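Local coordinates for HK97 Family Phage Portal Protein (Corynebacterium diphtheriae, PDB 3KDR), which probably forms the ring-shaped portal of an HK97-type phage, the channel through which DNA enters and leaves the capsid, at residues Gln152-Leu157 against His203-Glu208. Numbering follows the deposited sequence.
Sequences QNPAAL and HEMAKE
Selenomethionine Met205 folds its side chain over the start of the opposing strand: CG lies anti to the backbone N (chi1 -157°), and a bend at chi2 (88°) brings SE to 3.8 Å from both Pro154 CB and Ala155 CB. The long, flexible selenoether, standing in for methionine's thioether, suits this place, since it can follow the rigid proline and the small methyl together. Ala155 and Met205 form a non-hydrogen-bonded antiparallel pair with side chains on one face; Leu157 and His203, a hydrogen-bonded pair, use the other. Within that pair Leu157 N gives to His203 O (3.1 Å) and His203 N to Leu157 O (2.9 Å), while the imidazole leads away from the leucine. Between these pairs Glu204 turns CB toward Ala156 CB, 3.7 Å away, a small methyl meeting the base of the glutamate side chain. Its CG packs alongside Leu157 CB, and its carboxylate reaches Arg184 of a second subunit in a salt bridge; Ala155 N bonds to Glu204 of a third, links consistent with a ring-shaped portal. Ala156 N bonds to Glu204 O almost straight (172°), and Ala206 N closes the ladder on Pro154 O (3.0 Å). The ladder joins strands 155-162 and 198-205 of a two-stranded antiparallel sheet at the end where helix 134-152 leads in and helix 208-225 leads out.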
# COMPACT_ATOMS: atom_id res chain seq x y z
N GLN C 152 -28.75 11.38 -8.42
CA GLN C 152 -29.27 11.31 -9.76
C GLN C 152 -29.35 12.63 -10.47
O GLN C 152 -29.22 12.63 -11.69
CB GLN C 152 -30.64 10.64 -9.79
CG GLN C 152 -30.54 9.15 -9.88
CD GLN C 152 -31.86 8.50 -10.06
OE1 GLN C 152 -32.65 8.41 -9.10
NE2 GLN C 152 -32.13 8.03 -11.29
N ASN C 153 -29.56 13.73 -9.71
CA ASN C 153 -29.61 15.13 -10.22
C ASN C 153 -28.61 16.05 -9.57
O ASN C 153 -28.96 16.87 -8.75
CB ASN C 153 -30.98 15.73 -10.00
CG ASN C 153 -31.94 15.19 -10.94
OD1 ASN C 153 -32.29 15.88 -11.91
ND2 ASN C 153 -32.36 13.92 -10.74
N PRO C 154 -27.35 15.91 -9.93
CA PRO C 154 -26.24 16.57 -9.31
C PRO C 154 -26.25 18.06 -9.42
O PRO C 154 -25.72 18.71 -8.59
CB PRO C 154 -25.05 16.05 -10.10
CG PRO C 154 -25.59 15.02 -11.05
CD PRO C 154 -26.93 14.72 -10.67
N ALA C 155 -26.83 18.58 -10.49
CA ALA C 155 -26.85 20.01 -10.73
C ALA C 155 -28.12 20.64 -10.14
O ALA C 155 -29.23 20.34 -10.56
CB ALA C 155 -26.73 20.28 -12.23
N ALA C 156 -27.93 21.49 -9.14
CA ALA C 156 -29.07 22.10 -8.42
C ALA C 156 -29.81 23.08 -9.29
O ALA C 156 -31.00 23.26 -9.11
CB ALA C 156 -28.61 22.84 -7.15
N LEU C 157 -29.12 23.72 -10.23
CA LEU C 157 -29.75 24.77 -10.99
C LEU C 157 -29.64 24.59 -12.47
O LEU C 157 -28.56 24.50 -12.97
CB LEU C 157 -29.15 26.12 -10.63
CG LEU C 157 -30.06 27.23 -11.14
CD1 LEU C 157 -30.78 27.92 -10.00
CD2 LEU C 157 -29.20 28.15 -11.89
N HIS C 203 -25.77 24.07 -13.68
CA HIS C 203 -25.00 24.89 -12.77
C HIS C 203 -25.17 24.35 -11.39
O HIS C 203 -26.19 23.72 -11.10
CB HIS C 203 -25.51 26.33 -12.81
CG HIS C 203 -25.10 27.06 -14.05
ND1 HIS C 203 -25.99 27.41 -15.03
CD2 HIS C 203 -23.88 27.43 -14.48
CE1 HIS C 203 -25.34 28.03 -15.99
NE2 HIS C 203 -24.06 28.06 -15.68
N GLU C 204 -24.18 24.58 -10.53
CA GLU C 204 -24.20 24.12 -9.14
C GLU C 204 -24.04 22.62 -9.00
O GLU C 204 -24.81 21.94 -8.29
CB GLU C 204 -25.51 24.48 -8.46
CG GLU C 204 -25.99 25.86 -8.74
CD GLU C 204 -25.47 26.86 -7.78
OE1 GLU C 204 -24.25 26.78 -7.38
OE2 GLU C 204 -26.31 27.71 -7.43
N MSE C 205 -23.04 22.08 -9.67
CA MSE C 205 -22.85 20.66 -9.57
C MSE C 205 -22.37 20.37 -8.19
O MSE C 205 -21.45 20.99 -7.75
CB MSE C 205 -21.83 20.16 -10.55
CG MSE C 205 -22.02 18.69 -10.83
SE MSE C 205 -23.29 18.62 -12.29
CE MSE C 205 -22.60 17.00 -13.27
N ALA C 206 -22.99 19.40 -7.54
CA ALA C 206 -22.60 18.96 -6.23
C ALA C 206 -21.24 18.32 -6.18
O ALA C 206 -20.75 17.72 -7.15
CB ALA C 206 -23.59 18.01 -5.76
N LYS C 207 -20.65 18.43 -5.00
CA LYS C 207 -19.34 17.86 -4.73
C LYS C 207 -19.55 16.52 -4.14
O LYS C 207 -19.97 16.47 -3.00
CB LYS C 207 -18.64 18.70 -3.67
CG LYS C 207 -18.41 20.11 -4.09
CD LYS C 207 -17.84 20.16 -5.50
CE LYS C 207 -16.75 21.20 -5.66
NZ LYS C 207 -15.55 20.62 -6.31
N GLU C 208 -19.30 15.44 -4.87
CA GLU C 208 -19.70 14.15 -4.33
C GLU C 208 -18.86 13.76 -3.13
O GLU C 208 -19.35 13.25 -2.16
CB GLU C 208 -19.74 13.05 -5.38
CG GLU C 208 -18.47 12.71 -6.06
CD GLU C 208 -18.60 11.54 -7.02
OE1 GLU C 208 -19.64 10.86 -6.99
OE2 GLU C 208 -17.64 11.29 -7.81